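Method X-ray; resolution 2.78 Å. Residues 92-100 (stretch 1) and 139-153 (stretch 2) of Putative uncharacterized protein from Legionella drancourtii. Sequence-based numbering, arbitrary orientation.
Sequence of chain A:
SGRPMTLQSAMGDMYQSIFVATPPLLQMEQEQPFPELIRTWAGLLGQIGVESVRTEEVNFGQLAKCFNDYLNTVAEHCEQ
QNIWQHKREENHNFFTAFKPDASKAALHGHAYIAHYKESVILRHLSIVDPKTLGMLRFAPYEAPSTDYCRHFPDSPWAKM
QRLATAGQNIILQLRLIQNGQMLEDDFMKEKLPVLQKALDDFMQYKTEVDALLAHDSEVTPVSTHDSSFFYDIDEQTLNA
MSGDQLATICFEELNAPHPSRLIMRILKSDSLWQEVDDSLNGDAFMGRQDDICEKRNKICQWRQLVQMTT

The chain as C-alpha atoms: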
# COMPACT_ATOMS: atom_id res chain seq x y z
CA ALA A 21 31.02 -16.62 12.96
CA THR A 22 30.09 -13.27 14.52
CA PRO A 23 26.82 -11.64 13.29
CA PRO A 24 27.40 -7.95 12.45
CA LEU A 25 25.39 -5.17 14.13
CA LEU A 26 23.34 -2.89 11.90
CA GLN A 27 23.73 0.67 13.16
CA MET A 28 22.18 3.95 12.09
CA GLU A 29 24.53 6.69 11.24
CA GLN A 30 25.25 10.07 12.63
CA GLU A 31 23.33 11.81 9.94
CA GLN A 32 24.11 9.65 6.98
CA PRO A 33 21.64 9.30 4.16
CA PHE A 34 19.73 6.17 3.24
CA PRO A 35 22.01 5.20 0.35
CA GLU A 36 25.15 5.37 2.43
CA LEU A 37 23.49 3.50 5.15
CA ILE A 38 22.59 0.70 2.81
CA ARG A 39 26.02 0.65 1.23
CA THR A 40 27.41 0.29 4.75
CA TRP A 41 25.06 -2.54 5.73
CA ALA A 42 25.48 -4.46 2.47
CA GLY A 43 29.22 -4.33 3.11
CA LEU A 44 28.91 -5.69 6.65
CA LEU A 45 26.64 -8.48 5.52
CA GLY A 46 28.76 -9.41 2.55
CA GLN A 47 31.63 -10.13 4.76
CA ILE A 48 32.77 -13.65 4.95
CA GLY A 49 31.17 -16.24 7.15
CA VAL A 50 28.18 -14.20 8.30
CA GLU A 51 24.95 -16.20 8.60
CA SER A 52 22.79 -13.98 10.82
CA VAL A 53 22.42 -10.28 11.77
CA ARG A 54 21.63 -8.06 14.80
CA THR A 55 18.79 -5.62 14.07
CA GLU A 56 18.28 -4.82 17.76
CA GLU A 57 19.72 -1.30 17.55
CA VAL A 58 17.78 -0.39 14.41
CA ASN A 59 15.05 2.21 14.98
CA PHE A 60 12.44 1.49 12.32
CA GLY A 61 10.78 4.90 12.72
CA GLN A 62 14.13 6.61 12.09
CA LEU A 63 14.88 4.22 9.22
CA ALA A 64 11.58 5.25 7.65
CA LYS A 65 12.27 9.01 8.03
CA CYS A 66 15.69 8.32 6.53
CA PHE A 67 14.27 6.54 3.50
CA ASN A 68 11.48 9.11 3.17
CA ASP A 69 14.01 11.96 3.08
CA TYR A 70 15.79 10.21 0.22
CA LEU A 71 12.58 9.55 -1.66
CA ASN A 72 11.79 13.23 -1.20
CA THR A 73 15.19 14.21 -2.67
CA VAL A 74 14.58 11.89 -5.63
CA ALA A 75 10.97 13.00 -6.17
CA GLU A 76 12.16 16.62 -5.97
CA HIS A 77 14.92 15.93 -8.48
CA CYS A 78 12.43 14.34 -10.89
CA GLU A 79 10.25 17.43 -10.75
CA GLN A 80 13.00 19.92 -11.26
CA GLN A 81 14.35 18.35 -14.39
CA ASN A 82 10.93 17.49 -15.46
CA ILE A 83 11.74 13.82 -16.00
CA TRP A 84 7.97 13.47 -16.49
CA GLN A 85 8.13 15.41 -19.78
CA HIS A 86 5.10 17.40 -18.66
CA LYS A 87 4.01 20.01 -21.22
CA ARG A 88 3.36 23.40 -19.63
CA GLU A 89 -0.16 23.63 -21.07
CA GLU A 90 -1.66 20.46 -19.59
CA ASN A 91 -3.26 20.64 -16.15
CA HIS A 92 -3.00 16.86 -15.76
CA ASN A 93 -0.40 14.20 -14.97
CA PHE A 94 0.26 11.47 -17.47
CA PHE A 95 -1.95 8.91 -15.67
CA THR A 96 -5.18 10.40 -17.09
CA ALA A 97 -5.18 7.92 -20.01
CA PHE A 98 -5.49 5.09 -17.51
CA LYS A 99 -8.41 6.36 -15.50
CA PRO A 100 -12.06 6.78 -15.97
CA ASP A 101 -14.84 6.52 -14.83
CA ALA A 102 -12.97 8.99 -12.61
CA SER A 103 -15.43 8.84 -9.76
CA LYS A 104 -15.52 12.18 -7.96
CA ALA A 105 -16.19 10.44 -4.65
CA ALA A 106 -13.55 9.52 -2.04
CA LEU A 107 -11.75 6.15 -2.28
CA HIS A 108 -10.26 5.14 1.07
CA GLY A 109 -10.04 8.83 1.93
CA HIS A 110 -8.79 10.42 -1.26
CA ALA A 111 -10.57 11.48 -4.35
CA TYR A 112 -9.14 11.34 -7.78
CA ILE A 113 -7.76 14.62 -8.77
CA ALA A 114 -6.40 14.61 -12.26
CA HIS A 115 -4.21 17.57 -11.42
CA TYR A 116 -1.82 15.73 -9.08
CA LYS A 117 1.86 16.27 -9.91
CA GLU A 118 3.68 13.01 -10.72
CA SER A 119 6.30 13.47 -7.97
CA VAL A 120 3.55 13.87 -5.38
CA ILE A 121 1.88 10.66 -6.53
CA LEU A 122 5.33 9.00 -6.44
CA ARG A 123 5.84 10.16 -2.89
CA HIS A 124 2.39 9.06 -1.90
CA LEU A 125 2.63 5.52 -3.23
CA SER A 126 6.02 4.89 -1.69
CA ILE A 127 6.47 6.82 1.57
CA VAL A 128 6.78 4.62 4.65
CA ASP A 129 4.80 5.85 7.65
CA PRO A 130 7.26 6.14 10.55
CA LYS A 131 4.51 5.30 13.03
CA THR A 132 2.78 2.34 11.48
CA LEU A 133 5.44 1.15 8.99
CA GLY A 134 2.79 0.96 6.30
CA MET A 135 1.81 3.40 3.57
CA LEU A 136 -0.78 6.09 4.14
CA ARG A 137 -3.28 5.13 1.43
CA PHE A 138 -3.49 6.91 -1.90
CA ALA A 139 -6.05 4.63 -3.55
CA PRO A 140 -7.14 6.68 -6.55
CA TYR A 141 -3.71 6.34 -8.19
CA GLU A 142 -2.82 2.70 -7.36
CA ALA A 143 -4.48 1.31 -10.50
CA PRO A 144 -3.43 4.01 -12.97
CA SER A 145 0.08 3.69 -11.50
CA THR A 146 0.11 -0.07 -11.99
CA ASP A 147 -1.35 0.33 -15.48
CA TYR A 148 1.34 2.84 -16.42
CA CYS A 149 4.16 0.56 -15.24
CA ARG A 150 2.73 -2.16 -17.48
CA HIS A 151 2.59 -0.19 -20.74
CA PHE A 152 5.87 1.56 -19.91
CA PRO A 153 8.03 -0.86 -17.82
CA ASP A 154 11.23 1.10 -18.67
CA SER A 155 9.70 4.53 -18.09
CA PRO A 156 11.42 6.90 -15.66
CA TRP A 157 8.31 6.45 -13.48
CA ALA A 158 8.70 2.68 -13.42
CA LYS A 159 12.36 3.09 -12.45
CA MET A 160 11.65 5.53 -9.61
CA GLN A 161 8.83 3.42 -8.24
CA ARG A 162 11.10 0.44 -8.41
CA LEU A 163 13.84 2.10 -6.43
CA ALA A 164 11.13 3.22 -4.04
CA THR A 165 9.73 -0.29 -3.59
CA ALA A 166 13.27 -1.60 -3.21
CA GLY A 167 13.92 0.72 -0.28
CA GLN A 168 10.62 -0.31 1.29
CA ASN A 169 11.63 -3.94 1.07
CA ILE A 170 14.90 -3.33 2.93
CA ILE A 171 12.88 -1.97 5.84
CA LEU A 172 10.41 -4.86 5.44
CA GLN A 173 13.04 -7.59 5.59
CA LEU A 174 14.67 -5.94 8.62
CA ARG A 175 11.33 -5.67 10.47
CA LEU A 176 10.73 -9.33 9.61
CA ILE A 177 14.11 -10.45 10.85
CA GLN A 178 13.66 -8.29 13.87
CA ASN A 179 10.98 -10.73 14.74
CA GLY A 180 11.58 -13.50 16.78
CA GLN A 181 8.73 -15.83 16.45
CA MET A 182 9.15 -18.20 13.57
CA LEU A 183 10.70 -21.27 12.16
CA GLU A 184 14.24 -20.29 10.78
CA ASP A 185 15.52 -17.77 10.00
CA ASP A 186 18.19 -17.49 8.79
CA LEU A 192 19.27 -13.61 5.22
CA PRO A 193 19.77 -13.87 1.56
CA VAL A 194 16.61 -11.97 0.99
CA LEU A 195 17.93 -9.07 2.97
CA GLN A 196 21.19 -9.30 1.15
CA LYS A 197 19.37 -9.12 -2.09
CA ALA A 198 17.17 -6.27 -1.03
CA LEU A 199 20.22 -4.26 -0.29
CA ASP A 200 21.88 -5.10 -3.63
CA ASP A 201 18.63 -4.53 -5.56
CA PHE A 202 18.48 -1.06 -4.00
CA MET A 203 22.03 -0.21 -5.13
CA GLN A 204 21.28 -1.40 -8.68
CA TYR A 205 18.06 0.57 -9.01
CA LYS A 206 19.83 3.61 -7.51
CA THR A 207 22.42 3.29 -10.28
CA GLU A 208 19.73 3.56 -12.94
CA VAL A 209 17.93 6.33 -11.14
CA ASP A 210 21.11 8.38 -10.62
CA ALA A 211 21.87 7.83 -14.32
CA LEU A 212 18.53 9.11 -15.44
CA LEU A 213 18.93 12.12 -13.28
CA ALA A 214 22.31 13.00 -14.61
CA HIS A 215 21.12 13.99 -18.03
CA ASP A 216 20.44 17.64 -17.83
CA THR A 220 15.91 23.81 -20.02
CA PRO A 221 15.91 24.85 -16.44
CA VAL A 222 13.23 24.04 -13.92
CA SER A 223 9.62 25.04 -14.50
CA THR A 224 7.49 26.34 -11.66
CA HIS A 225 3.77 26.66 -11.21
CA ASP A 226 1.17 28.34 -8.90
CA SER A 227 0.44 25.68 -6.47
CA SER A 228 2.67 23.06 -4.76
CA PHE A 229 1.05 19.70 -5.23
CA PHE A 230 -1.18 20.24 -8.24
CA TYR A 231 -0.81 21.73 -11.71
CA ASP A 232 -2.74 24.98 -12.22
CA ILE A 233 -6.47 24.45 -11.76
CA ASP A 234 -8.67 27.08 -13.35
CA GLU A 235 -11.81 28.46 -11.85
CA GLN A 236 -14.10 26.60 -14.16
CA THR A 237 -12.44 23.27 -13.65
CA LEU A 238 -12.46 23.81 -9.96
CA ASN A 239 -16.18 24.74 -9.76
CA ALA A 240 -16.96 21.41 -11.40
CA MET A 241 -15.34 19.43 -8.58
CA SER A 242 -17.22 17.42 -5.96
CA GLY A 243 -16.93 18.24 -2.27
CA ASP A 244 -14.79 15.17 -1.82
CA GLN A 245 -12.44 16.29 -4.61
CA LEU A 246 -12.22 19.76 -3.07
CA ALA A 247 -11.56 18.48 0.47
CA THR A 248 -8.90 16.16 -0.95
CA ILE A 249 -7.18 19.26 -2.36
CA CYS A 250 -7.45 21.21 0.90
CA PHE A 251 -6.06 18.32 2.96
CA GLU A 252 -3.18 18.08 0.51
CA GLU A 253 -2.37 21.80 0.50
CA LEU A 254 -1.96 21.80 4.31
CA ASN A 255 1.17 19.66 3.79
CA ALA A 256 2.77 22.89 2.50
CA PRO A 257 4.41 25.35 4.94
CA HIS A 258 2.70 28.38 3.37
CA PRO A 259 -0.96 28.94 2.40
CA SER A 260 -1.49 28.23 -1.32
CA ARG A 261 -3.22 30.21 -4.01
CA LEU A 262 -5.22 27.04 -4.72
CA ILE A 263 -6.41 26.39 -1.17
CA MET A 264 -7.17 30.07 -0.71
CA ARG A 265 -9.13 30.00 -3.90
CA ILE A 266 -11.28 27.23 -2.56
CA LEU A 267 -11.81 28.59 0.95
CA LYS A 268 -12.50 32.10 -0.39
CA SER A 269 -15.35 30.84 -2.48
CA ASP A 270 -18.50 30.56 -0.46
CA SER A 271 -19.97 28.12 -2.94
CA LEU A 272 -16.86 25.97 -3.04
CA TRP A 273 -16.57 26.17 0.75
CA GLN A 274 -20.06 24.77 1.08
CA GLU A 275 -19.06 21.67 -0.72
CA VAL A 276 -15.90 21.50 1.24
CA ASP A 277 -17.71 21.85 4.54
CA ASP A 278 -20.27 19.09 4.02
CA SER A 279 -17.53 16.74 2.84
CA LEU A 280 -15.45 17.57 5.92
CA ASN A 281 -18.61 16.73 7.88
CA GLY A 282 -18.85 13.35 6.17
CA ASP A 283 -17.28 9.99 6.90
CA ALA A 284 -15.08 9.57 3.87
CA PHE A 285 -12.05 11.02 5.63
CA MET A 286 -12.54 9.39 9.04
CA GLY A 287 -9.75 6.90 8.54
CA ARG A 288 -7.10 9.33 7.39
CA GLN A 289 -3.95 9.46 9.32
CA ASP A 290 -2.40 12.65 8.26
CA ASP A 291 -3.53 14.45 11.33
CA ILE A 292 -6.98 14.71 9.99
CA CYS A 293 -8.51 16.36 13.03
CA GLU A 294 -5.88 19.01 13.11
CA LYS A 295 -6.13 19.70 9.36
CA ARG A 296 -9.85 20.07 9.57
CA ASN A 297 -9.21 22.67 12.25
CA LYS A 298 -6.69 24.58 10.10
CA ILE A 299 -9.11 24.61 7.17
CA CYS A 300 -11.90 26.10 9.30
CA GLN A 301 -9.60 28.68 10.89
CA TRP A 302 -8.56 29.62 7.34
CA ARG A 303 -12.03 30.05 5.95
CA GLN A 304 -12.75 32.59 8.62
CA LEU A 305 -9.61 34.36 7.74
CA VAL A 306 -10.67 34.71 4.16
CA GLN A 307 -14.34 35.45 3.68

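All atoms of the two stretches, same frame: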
# COMPACT_ATOMS: atom_id res chain seq x y z
N HIS A 92 -2.85 18.24 -16.22
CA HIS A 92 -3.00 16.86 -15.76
C HIS A 92 -1.70 16.05 -15.87
O HIS A 92 -0.90 16.26 -16.78
CB HIS A 92 -4.18 16.14 -16.45
CG HIS A 92 -3.99 15.90 -17.92
ND1 HIS A 92 -3.50 14.71 -18.43
CD2 HIS A 92 -4.23 16.70 -18.99
CE1 HIS A 92 -3.44 14.79 -19.75
NE2 HIS A 92 -3.88 15.99 -20.12
N ASN A 93 -1.51 15.14 -14.92
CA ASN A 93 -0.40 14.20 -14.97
C ASN A 93 -0.63 13.20 -16.08
O ASN A 93 -1.70 13.18 -16.70
CB ASN A 93 -0.23 13.46 -13.64
CG ASN A 93 -1.51 12.84 -13.15
OD1 ASN A 93 -2.03 11.89 -13.73
ND2 ASN A 93 -2.03 13.37 -12.05
N PHE A 94 0.36 12.36 -16.34
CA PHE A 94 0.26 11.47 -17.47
C PHE A 94 -0.52 10.18 -17.20
O PHE A 94 -0.53 9.28 -18.04
CB PHE A 94 1.63 11.21 -18.11
CG PHE A 94 2.70 10.76 -17.15
CD1 PHE A 94 2.51 9.67 -16.31
CD2 PHE A 94 3.94 11.39 -17.15
CE1 PHE A 94 3.52 9.24 -15.45
CE2 PHE A 94 4.97 10.96 -16.29
CZ PHE A 94 4.76 9.88 -15.44
N PHE A 95 -1.18 10.11 -16.04
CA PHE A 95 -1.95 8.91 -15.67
C PHE A 95 -3.38 8.95 -16.20
O PHE A 95 -4.06 7.92 -16.20
CB PHE A 95 -2.01 8.73 -14.15
CG PHE A 95 -0.68 8.47 -13.52
CD1 PHE A 95 -0.06 7.24 -13.66
CD2 PHE A 95 -0.05 9.45 -12.78
CE1 PHE A 95 1.16 7.00 -13.07
CE2 PHE A 95 1.17 9.21 -12.19
CZ PHE A 95 1.78 7.99 -12.33
N THR A 96 -3.80 10.13 -16.63
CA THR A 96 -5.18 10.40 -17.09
C THR A 96 -5.71 9.37 -18.11
O THR A 96 -6.88 8.97 -18.04
CB THR A 96 -5.30 11.86 -17.61
OG1 THR A 96 -5.49 12.74 -16.50
CG2 THR A 96 -6.46 12.03 -18.60
N ALA A 97 -4.84 8.94 -19.01
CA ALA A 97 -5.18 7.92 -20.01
C ALA A 97 -5.60 6.58 -19.40
O ALA A 97 -6.24 5.76 -20.07
CB ALA A 97 -4.01 7.72 -20.95
N PHE A 98 -5.21 6.34 -18.17
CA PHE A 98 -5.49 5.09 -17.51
C PHE A 98 -6.54 5.22 -16.45
O PHE A 98 -6.62 4.39 -15.60
CB PHE A 98 -4.24 4.60 -16.85
CG PHE A 98 -3.12 4.35 -17.78
CD1 PHE A 98 -3.10 3.24 -18.54
CD2 PHE A 98 -2.07 5.20 -17.86
CE1 PHE A 98 -2.11 3.00 -19.38
CE2 PHE A 98 -1.09 4.94 -18.70
CZ PHE A 98 -1.12 3.83 -19.46
N LYS A 99 -7.37 6.23 -16.49
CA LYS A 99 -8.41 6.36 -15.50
C LYS A 99 -9.61 7.16 -15.91
O LYS A 99 -9.59 8.37 -15.89
CB LYS A 99 -7.86 6.99 -14.24
CG LYS A 99 -8.91 7.23 -13.17
CD LYS A 99 -8.41 6.94 -11.79
CE LYS A 99 -9.38 6.12 -10.96
NZ LYS A 99 -8.80 5.17 -9.98
N PRO A 100 -10.66 6.47 -16.28
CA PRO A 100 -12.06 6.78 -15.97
C PRO A 100 -12.61 5.50 -15.39
O PRO A 100 -11.84 4.56 -15.37
CB PRO A 100 -12.66 7.08 -17.32
CG PRO A 100 -11.51 7.42 -18.16
CD PRO A 100 -10.45 6.49 -17.74
N ALA A 139 -5.34 5.58 -2.70
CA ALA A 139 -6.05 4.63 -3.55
C ALA A 139 -6.42 5.09 -4.98
O ALA A 139 -6.46 4.26 -5.89
CB ALA A 139 -7.29 4.11 -2.82
N PRO A 140 -6.69 6.39 -5.19
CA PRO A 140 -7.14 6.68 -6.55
C PRO A 140 -6.05 6.57 -7.61
O PRO A 140 -6.39 6.60 -8.80
CB PRO A 140 -7.64 8.13 -6.45
CG PRO A 140 -7.99 8.31 -5.00
CD PRO A 140 -6.94 7.54 -4.29
N TYR A 141 -4.79 6.44 -7.21
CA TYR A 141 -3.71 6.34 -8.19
C TYR A 141 -3.00 4.98 -8.25
O TYR A 141 -2.13 4.79 -9.09
CB TYR A 141 -2.70 7.48 -8.03
CG TYR A 141 -3.14 8.75 -8.74
CD1 TYR A 141 -2.91 8.92 -10.10
CD2 TYR A 141 -3.80 9.76 -8.05
CE1 TYR A 141 -3.32 10.08 -10.76
CE2 TYR A 141 -4.22 10.92 -8.69
CZ TYR A 141 -3.97 11.08 -10.04
OH TYR A 141 -4.39 12.23 -10.67
N GLU A 142 -3.40 4.05 -7.38
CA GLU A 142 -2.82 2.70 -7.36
C GLU A 142 -3.01 1.93 -8.67
O GLU A 142 -2.09 1.25 -9.13
CB GLU A 142 -3.40 1.89 -6.22
CG GLU A 142 -3.01 2.37 -4.84
CD GLU A 142 -1.59 1.98 -4.43
OE1 GLU A 142 -0.83 1.50 -5.31
OE2 GLU A 142 -1.25 2.15 -3.23
N ALA A 143 -4.21 2.00 -9.24
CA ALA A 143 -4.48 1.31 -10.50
C ALA A 143 -3.89 2.02 -11.71
O ALA A 143 -3.23 1.37 -12.53
CB ALA A 143 -5.99 1.06 -10.68
N PRO A 144 -4.10 3.34 -11.85
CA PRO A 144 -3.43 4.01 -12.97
C PRO A 144 -1.91 3.84 -12.90
O PRO A 144 -1.28 3.62 -13.93
CB PRO A 144 -3.80 5.47 -12.77
CG PRO A 144 -5.11 5.42 -12.09
CD PRO A 144 -5.01 4.27 -11.14
N SER A 145 -1.35 3.92 -11.69
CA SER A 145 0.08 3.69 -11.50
C SER A 145 0.49 2.32 -12.03
O SER A 145 1.40 2.20 -12.84
CB SER A 145 0.44 3.82 -10.01
OG SER A 145 1.62 3.10 -9.69
N THR A 146 -0.19 1.28 -11.55
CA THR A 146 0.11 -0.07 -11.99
C THR A 146 -0.01 -0.18 -13.50
O THR A 146 0.86 -0.76 -14.16
CB THR A 146 -0.81 -1.09 -11.29
OG1 THR A 146 -0.47 -1.17 -9.90
CG2 THR A 146 -0.69 -2.46 -11.93
N ASP A 147 -1.08 0.41 -14.05
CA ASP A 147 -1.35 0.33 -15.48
C ASP A 147 -0.24 0.99 -16.29
O ASP A 147 0.18 0.46 -17.31
CB ASP A 147 -2.69 0.97 -15.81
CG ASP A 147 -3.85 0.03 -15.55
OD1 ASP A 147 -3.61 -1.20 -15.48
OD2 ASP A 147 -5.00 0.53 -15.41
N TYR A 148 0.21 2.15 -15.82
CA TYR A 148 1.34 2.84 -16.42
C TYR A 148 2.58 1.94 -16.45
O TYR A 148 3.19 1.74 -17.51
CB TYR A 148 1.62 4.16 -15.69
CG TYR A 148 2.63 5.04 -16.40
CD1 TYR A 148 2.22 6.07 -17.22
CD2 TYR A 148 4.00 4.81 -16.26
CE1 TYR A 148 3.14 6.86 -17.89
CE2 TYR A 148 4.93 5.60 -16.92
CZ TYR A 148 4.49 6.62 -17.73
OH TYR A 148 5.41 7.41 -18.38
N CYS A 149 2.96 1.39 -15.31
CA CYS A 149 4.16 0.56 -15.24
C CYS A 149 4.10 -0.66 -16.16
O CYS A 149 5.13 -1.26 -16.49
CB CYS A 149 4.43 0.14 -13.79
SG CYS A 149 4.72 1.48 -12.65
N ARG A 150 2.90 -1.01 -16.62
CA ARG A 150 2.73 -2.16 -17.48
C ARG A 150 2.97 -1.77 -18.95
O ARG A 150 3.74 -2.43 -19.66
CB ARG A 150 1.35 -2.79 -17.26
CG ARG A 150 1.17 -4.18 -17.83
CD ARG A 150 -0.28 -4.64 -17.78
NE ARG A 150 -0.75 -4.90 -16.42
CZ ARG A 150 -1.73 -4.23 -15.83
NH1 ARG A 150 -2.35 -3.26 -16.48
NH2 ARG A 150 -2.09 -4.54 -14.59
N HIS A 151 2.35 -0.68 -19.39
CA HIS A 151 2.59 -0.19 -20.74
C HIS A 151 4.00 0.36 -20.89
O HIS A 151 4.58 0.25 -21.95
CB HIS A 151 1.58 0.87 -21.16
CG HIS A 151 0.19 0.34 -21.33
ND1 HIS A 151 -0.50 -0.28 -20.30
CD2 HIS A 151 -0.65 0.36 -22.39
CE1 HIS A 151 -1.70 -0.62 -20.73
NE2 HIS A 151 -1.82 -0.25 -21.99
N PHE A 152 4.54 0.97 -19.83
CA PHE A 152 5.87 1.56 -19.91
C PHE A 152 6.82 1.07 -18.81
O PHE A 152 7.24 1.85 -17.95
CB PHE A 152 5.75 3.08 -19.88
CG PHE A 152 4.67 3.62 -20.78
CD1 PHE A 152 4.83 3.61 -22.16
CD2 PHE A 152 3.50 4.15 -20.26
CE1 PHE A 152 3.84 4.10 -23.00
CE2 PHE A 152 2.50 4.64 -21.09
CZ PHE A 152 2.67 4.61 -22.46
N PRO A 153 7.19 -0.23 -18.85
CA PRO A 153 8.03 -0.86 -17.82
C PRO A 153 9.48 -0.33 -17.74
O PRO A 153 10.19 -0.70 -16.81
CB PRO A 153 8.04 -2.33 -18.23
CG PRO A 153 7.82 -2.29 -19.70
CD PRO A 153 6.87 -1.17 -19.94

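Stretch 1 is mostly loop and turn, and it packs against the helix 142-151 and the residues just before it. His 92 does not reach stretch 2.

Asn 93 opens a type I beta turn that runs to Thr 96. Its side chain works in two directions. OD1 accepts a hydrogen bond from Phe 95 N at 3.0 Å, which ties the side chain to the turn. ND2 donates to Tyr 141 OH, also at 3.0 Å, and the N-H...O angle of 172° is nearly straight.

Phe 94 lies over one face of the Tyr 148 ring. The planes are 21° from parallel, but the rings are slid apart and barely overlap. The nearest atoms are Phe 94 CD1 and Tyr 148 CE1, 3.3 Å apart.

Phe 95 is buried. Tyr 141 turns an edge toward its face in an offset arrangement, with the planes at 68°. Phe 95 CD1 meets Pro 144 O at 3.8 Å, and Phe 95 CE1 meets Tyr 148 CB at 3.9 Å. The ring thus touches residues one helical turn apart.

Thr 96 and Ala 97 make no contact across the interface. The backbone bond from Phe 98 N to Phe 95 O (2.8 Å) closes the bend, and both phenylalanines point their CA-to-CB bonds toward stretch 2.

Phe 98 has the largest area covered by the other stretch. Its CD1 packs on Asp 147 CB at 3.6 Å. Its edge faces the His 151 ring, whose ND1 is hydrogen-bonded to Asp 147 O (3.2 Å). Phe 152 CE2 lies 4.1 Å from Phe 98 CZ, near the plane of the Phe 98 ring.

Lys 99 extends along Pro 144, with its CD 3.6 Å from Pro 144 CG. Its NZ then donates a hydrogen bond to Pro 140 O at 3.0 Å.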